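Local coordinates for lombricine kinase (PDB 3JPZ), which transfers a phosphate group between ATP and the guanidino compound lombricine, as a member of the phosphagen kinase family, at residues Ala95-Ala100 with Lys330-Glu335; Lys102-Gln107 with Phe336-Ile341; Arg122-Leu127 with Arg256-Asn261. One frame throughout, in Å; residues are numbered along the deposited sequence. Where two conformers were deposited one is given.

Contact 1: residues Ala95-Ala100 with Lys330-Glu335; sequences APDLDA and KKSERE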
loop_
_atom_site.group_PDB
_atom_site.type_symbol
_atom_site.label_atom_id
_atom_site.label_comp_id
_atom_site.label_asym_id
_atom_site.label_seq_id
_atom_site.Cartn_x
_atom_site.Cartn_y
_atom_site.Cartn_z
ATOM N N ALA A 95 1.546 8.574 -35.674
ATOM C CA ALA A 95 0.335 9.297 -35.335
ATOM C C ALA A 95 -0.751 8.277 -35.051
ATOM O O ALA A 95 -0.691 7.159 -35.552
ATOM C CB ALA A 95 -0.084 10.192 -36.472
ATOM N N PRO A 96 -1.749 8.656 -34.241
ATOM C CA PRO A 96 -2.840 7.719 -33.961
ATOM C C PRO A 96 -3.634 7.397 -35.218
ATOM O O PRO A 96 -3.904 8.288 -36.019
ATOM C CB PRO A 96 -3.722 8.483 -32.968
ATOM C CG PRO A 96 -2.865 9.579 -32.434
ATOM C CD PRO A 96 -1.910 9.926 -33.518
ATOM N N ASP A 97 -3.989 6.130 -35.388
ATOM C CA ASP A 97 -4.825 5.704 -36.500
ATOM C C ASP A 97 -5.998 4.863 -35.994
ATOM O O ASP A 97 -5.863 3.667 -35.747
ATOM C CB ASP A 97 -4.003 4.900 -37.500
ATOM C CG ASP A 97 -4.760 4.623 -38.786
ATOM O OD1 ASP A 97 -5.931 5.034 -38.887
ATOM O OD2 ASP A 97 -4.185 3.999 -39.698
ATOM N N LEU A 98 -7.145 5.508 -35.831
ATOM C CA LEU A 98 -8.360 4.836 -35.397
ATOM C C LEU A 98 -9.308 4.615 -36.570
ATOM O O LEU A 98 -10.528 4.632 -36.401
ATOM C CB LEU A 98 -9.071 5.681 -34.333
ATOM C CG LEU A 98 -8.217 6.063 -33.133
ATOM C CD1 LEU A 98 -8.970 6.998 -32.161
ATOM C CD2 LEU A 98 -7.746 4.794 -32.425
ATOM N N ASP A 99 -8.752 4.415 -37.761
ATOM C CA ASP A 99 -9.570 4.340 -38.964
ATOM C C ASP A 99 -9.876 2.891 -39.322
ATOM O O ASP A 99 -9.123 2.236 -40.051
ATOM C CB ASP A 99 -8.892 5.058 -40.131
ATOM C CG ASP A 99 -9.809 5.212 -41.324
ATOM O OD1 ASP A 99 -10.914 4.630 -41.300
ATOM O OD2 ASP A 99 -9.425 5.912 -42.285
ATOM N N ALA A 100 -10.998 2.409 -38.796
ATOM C CA ALA A 100 -11.453 1.045 -39.015
ATOM C C ALA A 100 -11.604 0.704 -40.491
ATOM O O ALA A 100 -11.303 -0.415 -40.896
ATOM C CB ALA A 100 -12.769 0.823 -38.293
ATOM N N LYS A 330 5.194 1.597 -31.664
ATOM C CA LYS A 330 5.887 1.402 -32.947
ATOM C C LYS A 330 4.930 1.128 -34.106
ATOM O O LYS A 330 5.263 1.354 -35.270
ATOM C CB LYS A 330 6.966 0.325 -32.825
ATOM C CG LYS A 330 8.183 0.803 -32.044
ATOM C CD LYS A 330 9.363 -0.142 -32.193
ATOM C CE LYS A 330 9.505 -1.061 -30.997
ATOM N NZ LYS A 330 10.569 -2.087 -31.207
ATOM N N LYS A 331 3.744 0.640 -33.776
ATOM C CA LYS A 331 2.661 0.501 -34.740
ATOM C C LYS A 331 1.488 1.343 -34.266
ATOM O O LYS A 331 1.327 1.566 -33.070
ATOM C CB LYS A 331 2.240 -0.970 -34.861
ATOM C CG LYS A 331 3.370 -1.877 -35.315
ATOM C CD LYS A 331 2.915 -3.308 -35.469
ATOM C CE LYS A 331 4.093 -4.217 -35.826
ATOM N NZ LYS A 331 4.536 -4.041 -37.232
ATOM N N SER A 332 0.669 1.810 -35.197
ATOM C CA SER A 332 -0.513 2.572 -34.825
ATOM C C SER A 332 -1.611 1.634 -34.323
ATOM O O SER A 332 -1.469 0.413 -34.375
ATOM C CB SER A 332 -1.031 3.382 -36.009
ATOM O OG SER A 332 -1.605 2.530 -36.984
ATOM N N GLU A 333 -2.698 2.217 -33.832
ATOM C CA GLU A 333 -3.826 1.457 -33.299
ATOM C C GLU A 333 -4.432 0.590 -34.391
ATOM O O GLU A 333 -4.716 -0.587 -34.186
ATOM C CB GLU A 333 -4.894 2.402 -32.754
ATOM C CG GLU A 333 -4.467 3.195 -31.538
ATOM C CD GLU A 333 -3.791 4.499 -31.890
ATOM O OE1 GLU A 333 -3.564 4.747 -33.089
ATOM O OE2 GLU A 333 -3.487 5.279 -30.961
ATOM N N ARG A 334 -4.617 1.194 -35.561
ATOM C CA ARG A 334 -5.160 0.492 -36.709
ATOM C C ARG A 334 -4.224 -0.644 -37.102
ATOM O O ARG A 334 -4.671 -1.742 -37.386
ATOM C CB ARG A 334 -5.378 1.460 -37.869
ATOM C CG ARG A 334 -6.049 0.849 -39.087
ATOM C CD ARG A 334 -5.051 0.203 -40.022
ATOM N NE ARG A 334 -4.049 1.164 -40.464
ATOM C CZ ARG A 334 -3.072 0.905 -41.326
ATOM N NH1 ARG A 334 -2.945 -0.300 -41.865
ATOM N NH2 ARG A 334 -2.215 1.862 -41.647
ATOM N N GLU A 335 -2.922 -0.388 -37.084
ATOM C CA GLU A 335 -1.947 -1.414 -37.453
ATOM C C GLU A 335 -1.931 -2.599 -36.492
ATOM O O GLU A 335 -1.756 -3.744 -36.914
ATOM C CB GLU A 335 -0.542 -0.818 -37.556
ATOM C CG GLU A 335 -0.308 -0.035 -38.844
ATOM C CD GLU A 335 1.103 0.522 -38.955
ATOM O OE1 GLU A 335 1.651 0.997 -37.936
ATOM O OE2 GLU A 335 1.662 0.491 -40.070
HETATM O O HOH W 1 -1.659 3.860 -39.504
#
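Three groups grip Asp97 OD2. Arg334 NE donates to it at 2.9 Å in a nearly straight bond (170°), which is also a salt bridge; a water adds a second donor, and Lys102 NZ makes a further salt bridge. The arginine presents NE in the plane of its guanidinium, yet reaches the carboxylate from above, 46° out of the carboxylate plane, and the two flat groups stand 71° apart. Arg334 gets there by a chain bent at chi2 and chi3, its guanidinium lying with one face over Glu335 CG. The same water accepts from Arg334 NH2 and also pairs with Ser332 OG at 2.8 Å, tying acid, base and hydroxyl together. With two cations beside it, the Asp97 carboxylate is probably held ionised.

All this happens at the start of helix 333-355. Ser332 is its N-cap, and with Glu335 it forms a capping box: Glu335 N donates to Ser332 OG at 3.2 Å, while Ser332 N returns a bond to Glu335 OE1. In the loop, Asp97 OD1 takes Asp99 N at 3.1 Å, an Asx turn, which with the bonds to OD2 restrains rotation of the carboxylate.

One residue into the helix, the Glu333 chain is bent at chi2, which turns CD back toward the loop, and OE1 accepts from Asp97 N at 2.7 Å, met nearly along the C-O axis. Nearer the backbone, Glu333 CB lies 3.7 Å from Leu98 CD2, the two side chains crossing obliquely. Leu98 also rests on Asn245 of helix 233-252, and Glu333 on Tyr266.

Contact 2: residues Lys102-Gln107 with Phe336-Ile341; sequences KLVGGQ and FVQLLI
Leu103 and Ile341 form the close-packed side of this contact, and Gln338 the polar, more open one. On the buried side Leu103 CD1 sits 3.7 Å from Val337 CG1, the two side chains crossing at about a right angle, while its other methyl, CD2, faces Ile341 CD1 at 4.0 Å. Ile341 has CG1 anti to its carbonyl carbon (chi1 -68°), and chi2 carries CD1 on to rest against Gly106 CA, 3.6 Å away. The branch methyl of Ile341, CG2, meets the backbone carbonyls, 3.4 Å from Val104 O and close to Gly105 O as well.

The loop that leads from helix 73-83 to strand 113-122 is here laid across helix 333-355, and helix 233-252 adds to the apolar packing: Phe237 of that helix touches both Leu103 and Val337. Val337 also comes within about 4 Å of the side chains of Ile118 and Ala280, predicted to belong to the ATP site, so this face of the helix probably backs onto the nucleotide-binding part of the sheet.

Toward the exposed Val104 the chemistry changes. The Gln338 amide binds both backbone polar atoms of Val104: OE1 takes Val104 N at 2.9 Å, and NE2 gives to Val104 O at 3.1 Å, lying in the carbonyl plane on a lone pair. CG anti to the backbone N and a bend at chi2 (61°), which places CD, lay the amide beside Val104. NE2 donates to Asp342 OD1 too, which helps fix which end of the amide is nitrogen. A water linking Lys102 O to OE1 extends the polar side.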
loop_
_atom_site.group_PDB
_atom_site.type_symbol
_atom_site.label_atom_id
_atom_site.label_comp_id
_atom_site.label_asym_id
_atom_site.label_seq_id
_atom_site.Cartn_x
_atom_site.Cartn_y
_atom_site.Cartn_z
ATOM N N LYS A 102 -9.826 1.309 -42.796
ATOM C CA LYS A 102 -8.514 0.959 -43.351
ATOM C C LYS A 102 -8.172 -0.517 -43.134
ATOM O O LYS A 102 -7.152 -1.007 -43.620
ATOM C CB LYS A 102 -7.411 1.828 -42.733
ATOM C CG LYS A 102 -7.441 3.286 -43.162
ATOM C CD LYS A 102 -6.458 4.135 -42.358
ATOM C CE LYS A 102 -5.026 4.011 -42.875
ATOM N NZ LYS A 102 -4.149 5.116 -42.382
ATOM N N LEU A 103 -9.032 -1.225 -42.414
ATOM C CA LEU A 103 -8.750 -2.601 -42.032
ATOM C C LEU A 103 -9.030 -3.580 -43.156
ATOM O O LEU A 103 -9.912 -3.367 -43.983
ATOM C CB LEU A 103 -9.578 -2.995 -40.810
ATOM C CG LEU A 103 -9.149 -2.388 -39.481
ATOM C CD1 LEU A 103 -10.079 -2.849 -38.373
ATOM C CD2 LEU A 103 -7.714 -2.764 -39.164
ATOM N N VAL A 104 -8.279 -4.671 -43.157
ATOM C CA VAL A 104 -8.430 -5.712 -44.160
ATOM C C VAL A 104 -8.795 -7.016 -43.474
ATOM O O VAL A 104 -8.033 -7.509 -42.642
ATOM C CB VAL A 104 -7.124 -5.905 -44.956
ATOM C CG1 VAL A 104 -7.266 -7.044 -45.969
ATOM C CG2 VAL A 104 -6.738 -4.606 -45.648
ATOM N N GLY A 105 -9.966 -7.560 -43.805
ATOM C CA GLY A 105 -10.380 -8.866 -43.314
ATOM C C GLY A 105 -10.749 -8.922 -41.839
ATOM O O GLY A 105 -10.612 -9.963 -41.194
ATOM N N GLY A 106 -11.250 -7.813 -41.307
ATOM C CA GLY A 106 -11.544 -7.728 -39.884
ATOM C C GLY A 106 -12.795 -8.451 -39.412
ATOM O O GLY A 106 -13.393 -8.051 -38.418
ATOM N N GLN A 107 -13.215 -9.492 -40.127
ATOM C CA GLN A 107 -14.336 -10.318 -39.690
ATOM C C GLN A 107 -13.917 -11.773 -39.691
ATOM O O GLN A 107 -13.744 -12.374 -40.751
ATOM C CB GLN A 107 -15.551 -10.146 -40.598
ATOM C CG GLN A 107 -16.628 -11.214 -40.381
ATOM C CD GLN A 107 -17.288 -11.139 -39.002
ATOM O OE1 GLN A 107 -18.022 -10.197 -38.703
ATOM N NE2 GLN A 107 -17.050 -12.150 -38.172
ATOM N N PHE A 336 -2.110 -2.332 -35.204
ATOM C CA PHE A 336 -2.099 -3.402 -34.219
ATOM C C PHE A 336 -3.301 -4.305 -34.390
ATOM O O PHE A 336 -3.194 -5.528 -34.251
ATOM C CB PHE A 336 -2.064 -2.840 -32.800
ATOM C CG PHE A 336 -0.682 -2.589 -32.294
ATOM C CD1 PHE A 336 -0.309 -1.339 -31.855
ATOM C CD2 PHE A 336 0.253 -3.613 -32.264
ATOM C CE1 PHE A 336 0.966 -1.110 -31.382
ATOM C CE2 PHE A 336 1.534 -3.390 -31.796
ATOM C CZ PHE A 336 1.888 -2.135 -31.349
ATOM N N VAL A 337 -4.448 -3.697 -34.669
ATOM C CA VAL A 337 -5.651 -4.443 -34.995
ATOM C C VAL A 337 -5.419 -5.289 -36.243
ATOM O O VAL A 337 -5.909 -6.412 -36.324
ATOM C CB VAL A 337 -6.864 -3.511 -35.252
ATOM C CG1 VAL A 337 -8.102 -4.331 -35.562
ATOM C CG2 VAL A 337 -7.110 -2.610 -34.057
ATOM N N GLN A 338 -4.676 -4.750 -37.211
ATOM C CA GLN A 338 -4.387 -5.484 -38.440
ATOM C C GLN A 338 -3.444 -6.644 -38.162
ATOM O O GLN A 338 -3.581 -7.726 -38.746
ATOM C CB GLN A 338 -3.781 -4.577 -39.505
ATOM C CG GLN A 338 -3.650 -5.277 -40.835
ATOM C CD GLN A 338 -4.986 -5.719 -41.355
ATOM O OE1 GLN A 338 -5.879 -4.899 -41.531
ATOM N NE2 GLN A 338 -5.141 -7.026 -41.594
ATOM N N LEU A 339 -2.495 -6.410 -37.259
ATOM C CA LEU A 339 -1.546 -7.439 -36.849
ATOM C C LEU A 339 -2.278 -8.580 -36.150
ATOM O O LEU A 339 -1.932 -9.747 -36.319
ATOM C CB LEU A 339 -0.474 -6.851 -35.922
ATOM C CG LEU A 339 0.438 -7.888 -35.251
ATOM C CD1 LEU A 339 1.318 -8.571 -36.289
ATOM C CD2 LEU A 339 1.285 -7.250 -34.168
ATOM N N LEU A 340 -3.294 -8.236 -35.366
ATOM C CA LEU A 340 -4.120 -9.234 -34.696
ATOM C C LEU A 340 -4.951 -9.990 -35.716
ATOM O O LEU A 340 -5.040 -11.218 -35.695
ATOM C CB LEU A 340 -5.060 -8.574 -33.686
ATOM C CG LEU A 340 -6.034 -9.527 -32.992
ATOM C CD1 LEU A 340 -5.324 -10.363 -31.949
ATOM C CD2 LEU A 340 -7.164 -8.756 -32.348
ATOM N N ILE A 341 -5.576 -9.244 -36.610
ATOM C CA ILE A 341 -6.333 -9.842 -37.696
ATOM C C ILE A 341 -5.462 -10.857 -38.444
ATOM O O ILE A 341 -5.855 -11.995 -38.629
ATOM C CB ILE A 341 -6.839 -8.768 -38.664
ATOM C CG1 ILE A 341 -7.896 -7.909 -37.979
ATOM C CG2 ILE A 341 -7.412 -9.399 -39.893
ATOM C CD1 ILE A 341 -8.277 -6.677 -38.740
HETATM O O HOH W 2 -5.206 -2.188 -42.157
#

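Contact 3: residues Arg122-Leu127 with Arg256-Asn261; sequences RGIRGL and REYMWN
Arg125 and Met259 lie against each other across two loops, and these two have the largest areas buried by the contact, with Arg256 next. Arg125 spreads its guanidinium between two acceptors: NH1 forms a salt bridge with Glu257 OE2 at 3.1 Å, approaching from above the carboxylate, and NH2 donates to Trp260 O at 2.9 Å from above the carbonyl plane. The guanidinium and carboxylate planes stand 82° apart, and Tyr258 O lies over one guanidinium face. NH2 has a stronger outside partner, Glu66, so two acids share this cation. The bend of the Arg125 chain at chi3 (-72°) turns NE, and the guanidinium beyond it, toward the 257-260 segment.

Met259 runs out extended beyond CG. That CG packs on Arg125 CA at 3.6 Å, and Met259 SD lies 4.0 Å from Gly123 CA.

Two backbone bonds flank the single beta bridge of Ile124 with Tyr258: Met259 N to Gly123 O and Arg125 N to Glu257 O, both 2.9 Å. Beyond it the chain makes a type II turn from Ile124 to Leu127, just past the end of the long strand 113-122, and Gly126 sits at its positive-phi position.

Arg256 closes the turn side. Its guanidinium has Leu127 CD1 over the centre of one face, NH1 gives a weak bond to Arg125 O, and a water bridges NH2 to Gly126 O. Phe3 of the second subunit packs on Leu127 and Arg256. At the strand end, Arg122 CD lies over the face of the Tyr258 ring, a CH-pi contact of 3.7 Å to the centroid; Tyr258 OH is bonded to Leu244 O of helix 233-252, and Arg122 NH1 to Thr120.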
loop_
_atom_site.group_PDB
_atom_site.type_symbol
_atom_site.label_atom_id
_atom_site.label_comp_id
_atom_site.label_asym_id
_atom_site.label_seq_id
_atom_site.Cartn_x
_atom_site.Cartn_y
_atom_site.Cartn_z
ATOM N N ARG A 122 -6.649 6.320 -21.468
ATOM C CA ARG A 122 -6.431 7.725 -21.736
ATOM C C ARG A 122 -6.202 8.434 -20.417
ATOM O O ARG A 122 -6.840 8.112 -19.415
ATOM C CB ARG A 122 -7.628 8.318 -22.470
ATOM C CG ARG A 122 -7.776 7.803 -23.900
ATOM C CD ARG A 122 -6.638 8.289 -24.778
ATOM N NE ARG A 122 -6.786 7.870 -26.168
ATOM C CZ ARG A 122 -6.332 6.719 -26.657
ATOM N NH1 ARG A 122 -5.694 5.869 -25.872
ATOM N NH2 ARG A 122 -6.509 6.416 -27.937
ATOM N N GLY A 123 -5.257 9.365 -20.419
ATOM C CA GLY A 123 -5.116 10.317 -19.333
ATOM C C GLY A 123 -5.778 11.627 -19.722
ATOM O O GLY A 123 -5.916 11.930 -20.905
ATOM N N ILE A 124 -6.208 12.394 -18.727
ATOM C CA ILE A 124 -6.795 13.705 -18.967
ATOM C C ILE A 124 -5.746 14.770 -18.665
ATOM O O ILE A 124 -5.289 14.897 -17.533
ATOM C CB ILE A 124 -8.040 13.914 -18.086
ATOM C CG1 ILE A 124 -8.994 12.714 -18.212
ATOM C CG2 ILE A 124 -8.755 15.210 -18.453
ATOM C CD1 ILE A 124 -9.489 12.448 -19.631
ATOM N N ARG A 125 -5.338 15.517 -19.683
ATOM C CA ARG A 125 -4.249 16.476 -19.532
ATOM C C ARG A 125 -4.576 17.505 -18.455
ATOM O O ARG A 125 -5.727 17.918 -18.301
ATOM C CB ARG A 125 -3.941 17.168 -20.862
ATOM C CG ARG A 125 -2.883 18.257 -20.761
ATOM C CD ARG A 125 -2.289 18.579 -22.119
ATOM N NE ARG A 125 -1.416 17.511 -22.598
ATOM C CZ ARG A 125 -1.035 17.364 -23.862
ATOM N NH1 ARG A 125 -1.450 18.211 -24.793
ATOM N NH2 ARG A 125 -0.238 16.366 -24.199
ATOM N N GLY A 126 -3.554 17.894 -17.701
ATOM C CA GLY A 126 -3.718 18.817 -16.598
ATOM C C GLY A 126 -3.862 18.135 -15.250
ATOM O O GLY A 126 -3.829 18.805 -14.218
ATOM N N LEU A 127 -4.006 16.810 -15.245
ATOM C CA LEU A 127 -4.337 16.096 -14.018
ATOM C C LEU A 127 -3.415 14.909 -13.751
ATOM O O LEU A 127 -3.121 14.113 -14.644
ATOM C CB LEU A 127 -5.774 15.606 -14.075
ATOM C CG LEU A 127 -6.810 16.715 -14.281
ATOM C CD1 LEU A 127 -8.156 16.117 -14.614
ATOM C CD2 LEU A 127 -6.902 17.590 -13.048
ATOM N N ARG A 256 -10.654 20.329 -22.168
ATOM C CA ARG A 256 -9.879 19.160 -21.777
ATOM C C ARG A 256 -9.471 18.335 -22.995
ATOM O O ARG A 256 -10.092 18.418 -24.054
ATOM C CB ARG A 256 -10.681 18.310 -20.792
ATOM C CG ARG A 256 -10.844 18.940 -19.409
ATOM C CD ARG A 256 -9.509 19.090 -18.685
ATOM N NE ARG A 256 -9.667 19.502 -17.290
ATOM C CZ ARG A 256 -8.655 19.804 -16.480
ATOM N NH1 ARG A 256 -7.404 19.746 -16.920
ATOM N NH2 ARG A 256 -8.895 20.165 -15.226
ATOM N N GLU A 257 -8.422 17.536 -22.837
ATOM C CA GLU A 257 -7.889 16.754 -23.945
ATOM C C GLU A 257 -7.097 15.564 -23.422
ATOM O O GLU A 257 -6.506 15.624 -22.341
ATOM C CB GLU A 257 -6.988 17.637 -24.807
ATOM C CG GLU A 257 -5.823 18.259 -24.044
ATOM C CD GLU A 257 -5.175 19.405 -24.804
ATOM O OE1 GLU A 257 -5.799 19.910 -25.762
ATOM O OE2 GLU A 257 -4.048 19.807 -24.444
ATOM N N TYR A 258 -7.091 14.474 -24.181
ATOM C CA TYR A 258 -6.268 13.327 -23.826
ATOM C C TYR A 258 -4.805 13.752 -23.754
ATOM O O TYR A 258 -4.353 14.574 -24.544
ATOM C CB TYR A 258 -6.411 12.200 -24.858
ATOM C CG TYR A 258 -7.809 11.638 -25.018
ATOM C CD1 TYR A 258 -8.674 11.544 -23.939
ATOM C CD2 TYR A 258 -8.243 11.159 -26.249
ATOM C CE1 TYR A 258 -9.944 11.023 -24.086
ATOM C CE2 TYR A 258 -9.507 10.628 -26.407
ATOM C CZ TYR A 258 -10.352 10.560 -25.322
ATOM O OH TYR A 258 -11.607 10.028 -25.476
ATOM N N MET A 259 -4.059 13.187 -22.810
ATOM C CA MET A 259 -2.616 13.360 -22.788
ATOM C C MET A 259 -2.018 12.627 -23.970
ATOM O O MET A 259 -2.205 11.418 -24.121
ATOM C CB MET A 259 -2.019 12.770 -21.514
ATOM C CG MET A 259 -2.423 13.473 -20.243
ATOM S SD MET A 259 -1.793 12.544 -18.836
ATOM C CE MET A 259 -2.713 13.299 -17.505
ATOM N N TRP A 260 -1.274 13.351 -24.793
ATOM C CA TRP A 260 -0.690 12.779 -25.996
ATOM C C TRP A 260 0.448 13.654 -26.475
ATOM O O TRP A 260 0.305 14.874 -26.570
ATOM C CB TRP A 260 -1.748 12.686 -27.096
ATOM C CG TRP A 260 -1.217 12.197 -28.413
ATOM C CD1 TRP A 260 -1.165 10.901 -28.847
ATOM C CD2 TRP A 260 -0.666 12.996 -29.472
ATOM N NE1 TRP A 260 -0.619 10.848 -30.106
ATOM C CE2 TRP A 260 -0.300 12.118 -30.510
ATOM C CE3 TRP A 260 -0.441 14.367 -29.638
ATOM C CZ2 TRP A 260 0.276 12.563 -31.700
ATOM C CZ3 TRP A 260 0.130 14.809 -30.824
ATOM C CH2 TRP A 260 0.479 13.911 -31.838
ATOM N N ASN A 261 1.585 13.046 -26.776
ATOM C CA ASN A 261 2.632 13.794 -27.448
ATOM C C ASN A 261 3.166 13.014 -28.637
ATOM O O ASN A 261 2.953 11.801 -28.751
ATOM C CB ASN A 261 3.740 14.241 -26.474
ATOM C CG ASN A 261 4.640 13.104 -26.034
ATOM O OD1 ASN A 261 5.054 12.284 -26.840
ATOM N ND2 ASN A 261 4.968 13.071 -24.751
HETATM O O HOH W 3 -3.419 9.542 -22.849
HETATM O O HOH W 4 -6.037 20.301 -14.247
#

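Contacts 1 and 2 are neighbours along helix 333-355, both joining it to the loop before strand 113-122, and they meet directly through the Asp97-Lys102 salt bridge. Contact 1 is dominated by charge and capping at the helix start; contact 2, a turn further on, pairs apolar packing with one amide grip. Contact 3 lies elsewhere, where the chain leaves strand 113-122, and pins that loop to the segment after helix 233-252; it is much the largest in buried area and the only one touched by the second subunit. All three are partly buried. Contact 3 touches contact 1 where Trp260 packs on Pro96, but stays about 11 Å from contact 2 between nearest atoms.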